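Local structure of acetone carboxylase alpha subunit (5M45) at residues 133-142 and 153-161. The protein is the alpha subunit of acetone carboxylase, a manganese-containing member of the hydantoinase B/oxoprolinase family that occurs here in a six-chain assembly. Numbering follows the deposited sequence.
With MN (manganese (II) ion), chain M.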
loop_
_atom_site.group_PDB
_atom_site.type_symbol
_atom_site.label_atom_id
_atom_site.label_comp_id
_atom_site.label_asym_id
_atom_site.label_seq_id
_atom_site.Cartn_x
_atom_site.Cartn_y
_atom_site.Cartn_z
ATOM N N VAL A 133 11.439 -5.201 21.999
ATOM C CA VAL A 133 11.392 -3.761 22.292
ATOM C C VAL A 133 12.677 -3.416 23.018
ATOM O O VAL A 133 12.852 -3.773 24.202
ATOM C CB VAL A 133 10.159 -3.380 23.161
ATOM C CG1 VAL A 133 10.165 -1.890 23.531
ATOM C CG2 VAL A 133 8.866 -3.761 22.446
ATOM N N HIS A 134 13.599 -2.774 22.289
ATOM C CA HIS A 134 14.961 -2.533 22.757
ATOM C C HIS A 134 15.277 -1.045 22.859
ATOM O O HIS A 134 14.747 -0.214 22.103
ATOM C CB HIS A 134 15.990 -3.209 21.863
ATOM C CG HIS A 134 15.738 -4.662 21.618
ATOM N ND1 HIS A 134 15.736 -5.210 20.352
ATOM C CD2 HIS A 134 15.503 -5.687 22.473
ATOM C CE1 HIS A 134 15.514 -6.516 20.434
ATOM N NE2 HIS A 134 15.384 -6.836 21.711
ATOM N N ASP A 135 16.165 -0.722 23.783
ATOM C CA ASP A 135 16.663 0.651 23.946
ATOM C C ASP A 135 17.231 1.123 22.584
ATOM O O ASP A 135 17.934 0.372 21.908
ATOM C CB ASP A 135 17.732 0.683 25.054
ATOM C CG ASP A 135 18.187 2.083 25.410
ATOM O OD1 ASP A 135 17.459 3.052 25.206
ATOM O OD2 ASP A 135 19.317 2.215 25.917
ATOM N N LYS A 136 16.830 2.342 22.197
ATOM C CA LYS A 136 17.198 3.015 20.924
ATOM C C LYS A 136 16.453 2.518 19.660
ATOM O O LYS A 136 16.792 2.909 18.537
ATOM C CB LYS A 136 18.710 3.024 20.718
ATOM C CG LYS A 136 19.499 3.626 21.869
ATOM C CD LYS A 136 20.939 3.798 21.390
ATOM C CE LYS A 136 21.852 4.172 22.531
ATOM N NZ LYS A 136 21.424 5.479 23.113
ATOM N N ASP A 137 15.462 1.624 19.836
ATOM C CA ASP A 137 14.584 1.263 18.722
ATOM C C ASP A 137 13.720 2.467 18.303
ATOM O O ASP A 137 13.482 3.372 19.100
ATOM C CB ASP A 137 13.693 0.069 19.095
ATOM C CG ASP A 137 14.414 -1.268 19.003
ATOM O OD1 ASP A 137 15.580 -1.347 18.525
ATOM O OD2 ASP A 137 13.791 -2.274 19.381
ATOM N N ILE A 138 13.289 2.454 17.046
ATOM C CA ILE A 138 12.298 3.410 16.518
ATOM C C ILE A 138 11.138 2.646 15.863
ATOM O O ILE A 138 11.362 1.829 14.954
ATOM C CB ILE A 138 12.934 4.345 15.451
ATOM C CG1 ILE A 138 14.122 5.102 16.045
ATOM C CG2 ILE A 138 11.908 5.371 14.952
ATOM C CD1 ILE A 138 14.936 5.900 14.983
ATOM N N PHE A 139 9.908 2.917 16.327
ATOM C CA PHE A 139 8.685 2.360 15.757
ATOM C C PHE A 139 7.920 3.425 14.960
ATOM O O PHE A 139 7.937 4.601 15.311
ATOM C CB PHE A 139 7.785 1.705 16.863
ATOM C CG PHE A 139 8.408 0.502 17.521
ATOM C CD1 PHE A 139 8.236 -0.777 16.990
ATOM C CD2 PHE A 139 9.171 0.633 18.682
ATOM C CE1 PHE A 139 8.818 -1.894 17.595
ATOM C CE2 PHE A 139 9.771 -0.474 19.289
ATOM C CZ PHE A 139 9.600 -1.742 18.752
ATOM N N CYS A 140 7.271 3.021 13.873
ATOM C CA CYS A 140 6.383 3.889 13.131
ATOM C C CYS A 140 5.028 3.210 12.972
ATOM O O CYS A 140 4.955 2.001 12.813
ATOM C CB CYS A 140 7.013 4.251 11.773
ATOM S SG CYS A 140 6.071 5.424 10.755
ATOM N N ASN A 141 3.959 3.999 13.002
ATOM C CA ASN A 141 2.591 3.454 12.925
ATOM C C ASN A 141 1.592 4.472 12.408
ATOM O O ASN A 141 1.718 5.674 12.703
ATOM C CB ASN A 141 2.162 3.001 14.342
ATOM C CG ASN A 141 0.736 2.512 14.399
ATOM O OD1 ASN A 141 0.424 1.406 13.943
ATOM N ND2 ASN A 141 -0.151 3.344 14.914
ATOM N N ASN A 142 0.618 4.008 11.616
ATOM C CA ASN A 142 -0.561 4.824 11.273
ATOM C C ASN A 142 -1.861 4.035 11.092
ATOM O O ASN A 142 -2.837 4.580 10.540
ATOM C CB ASN A 142 -0.281 5.690 10.033
ATOM C CG ASN A 142 -0.261 4.877 8.749
ATOM O OD1 ASN A 142 -0.273 3.650 8.810
ATOM N ND2 ASN A 142 -0.266 5.549 7.588
ATOM N N ASP A 153 -2.042 10.767 9.428
ATOM C CA ASP A 153 -1.457 11.066 10.716
ATOM C C ASP A 153 -0.434 9.976 11.081
ATOM O O ASP A 153 -0.813 8.880 11.532
ATOM C CB ASP A 153 -2.519 11.235 11.781
ATOM C CG ASP A 153 -3.361 12.473 11.568
ATOM O OD1 ASP A 153 -2.893 13.414 10.869
ATOM O OD2 ASP A 153 -4.510 12.544 12.081
ATOM N N ILE A 154 0.837 10.278 10.877
ATOM C CA ILE A 154 1.890 9.304 11.089
ATOM C C ILE A 154 2.485 9.437 12.500
ATOM O O ILE A 154 2.869 10.560 12.921
ATOM C CB ILE A 154 3.046 9.483 10.063
ATOM C CG1 ILE A 154 2.516 9.542 8.606
ATOM C CG2 ILE A 154 4.090 8.397 10.252
ATOM C CD1 ILE A 154 1.870 8.266 8.123
ATOM N N HIS A 155 2.565 8.308 13.204
ATOM C CA HIS A 155 3.188 8.224 14.537
ATOM C C HIS A 155 4.638 7.679 14.477
ATOM O O HIS A 155 4.889 6.698 13.769
ATOM C CB HIS A 155 2.432 7.286 15.503
ATOM C CG HIS A 155 0.946 7.413 15.476
ATOM N ND1 HIS A 155 0.116 6.365 15.823
ATOM C CD2 HIS A 155 0.135 8.461 15.193
ATOM C CE1 HIS A 155 -1.150 6.762 15.737
ATOM N NE2 HIS A 155 -1.160 8.030 15.347
ATOM N N THR A 156 5.538 8.297 15.262
ATOM C CA THR A 156 6.852 7.749 15.606
ATOM C C THR A 156 6.828 7.532 17.128
ATOM O O THR A 156 6.473 8.436 17.887
ATOM C CB THR A 156 8.004 8.689 15.212
ATOM O OG1 THR A 156 8.042 8.873 13.793
ATOM C CG2 THR A 156 9.374 8.124 15.677
ATOM N N ILE A 157 7.122 6.302 17.555
ATOM C CA ILE A 157 7.059 5.872 18.969
ATOM C C ILE A 157 8.440 5.268 19.403
ATOM O O ILE A 157 8.977 4.379 18.743
ATOM C CB ILE A 157 5.910 4.853 19.163
ATOM C CG1 ILE A 157 4.530 5.480 18.875
ATOM C CG2 ILE A 157 5.911 4.312 20.588
ATOM C CD1 ILE A 157 3.460 4.423 18.579
ATOM N N VAL A 158 9.012 5.793 20.497
ATOM C CA VAL A 158 10.340 5.396 21.003
ATOM C C VAL A 158 10.183 4.973 22.492
ATOM O O VAL A 158 9.651 5.749 23.299
ATOM C CB VAL A 158 11.334 6.568 20.898
ATOM C CG1 VAL A 158 12.650 6.213 21.547
ATOM C CG2 VAL A 158 11.517 6.960 19.434
ATOM N N PRO A 159 10.675 3.771 22.862
ATOM C CA PRO A 159 10.667 3.387 24.280
ATOM C C PRO A 159 11.741 4.134 25.061
ATOM O O PRO A 159 12.771 4.545 24.485
ATOM C CB PRO A 159 10.958 1.878 24.249
ATOM C CG PRO A 159 11.831 1.718 23.036
ATOM C CD PRO A 159 11.289 2.723 22.024
ATOM N N ILE A 160 11.472 4.341 26.345
ATOM C CA ILE A 160 12.409 5.002 27.271
ATOM C C ILE A 160 12.883 4.015 28.336
ATOM O O ILE A 160 12.063 3.402 29.024
ATOM C CB ILE A 160 11.741 6.236 27.942
ATOM C CG1 ILE A 160 11.212 7.189 26.858
ATOM C CG2 ILE A 160 12.728 6.917 28.880
ATOM C CD1 ILE A 160 10.360 8.356 27.357
ATOM N N PHE A 161 14.204 3.879 28.472
ATOM C CA PHE A 161 14.868 2.932 29.383
ATOM C C PHE A 161 15.664 3.661 30.483
ATOM O O PHE A 161 16.140 4.767 30.291
ATOM C CB PHE A 161 15.799 1.980 28.584
ATOM C CG PHE A 161 15.065 0.840 27.889
ATOM C CD1 PHE A 161 14.371 1.052 26.716
ATOM C CD2 PHE A 161 15.118 -0.451 28.411
ATOM C CE1 PHE A 161 13.720 -0.005 26.058
ATOM C CE2 PHE A 161 14.447 -1.493 27.787
ATOM C CZ PHE A 161 13.764 -1.283 26.599
HETATM MN MN MN M . -4.557 14.303 10.067
HETATM O O HOH W 1 15.360 4.533 23.528
#
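The ring of F161 carries D135 over one face: CB makes a CH-pi contact 4.1 Å from the ring centroid, displaced toward the rim, and backbone N lies 3.4 Å from CE1. At the ring's edge sit CG of P159 and, near CZ, O of V133. D135 runs past the phenylalanine in the opposite direction: with CG anti to its backbone N (chi1 -173°), its carboxylate lies alongside CB of F161; the residue is exposed, as suits an acid in a turn. The F139 ring has O of I157 in plane at its edge; large and apolar, it suits a buried site against M122 of helix 111-124. The amide of N141 and the ring of H155 lie side by side, planes 41° apart, ND2 3.2 Å from ND1. An amide suits N141 because OD1 also accepts from N of C203, while the flat imidazole of H155 meets the H111 ring too. Strands 138-141 and 153-162 form an antiparallel beta hairpin, central in a seven-stranded sheet. F139 with I157 and N141 with H155 are its hydrogen-bonded pairs; N of H155 to O of N141 spans 2.8 Å. The intervening non-hydrogen-bonded pair, C140 with T156, faces the other side, where SG of C140 packs 3.6 Å from CG2 of I154, a small, apolar fit for a buried surface. Beyond the paired strands, a type II beta turn from H134 to D137, closed by N of D137 to O of H134 (3.0 Å), is further held by OD2 of D137, which accepts from N of H134 and forms a salt bridge with K205. A water accepts from N of K136 and donates to O of P159, joining turn to strand. At the far end, OD1 of D153 binds manganese at 2.0 Å, together with H150 and H175.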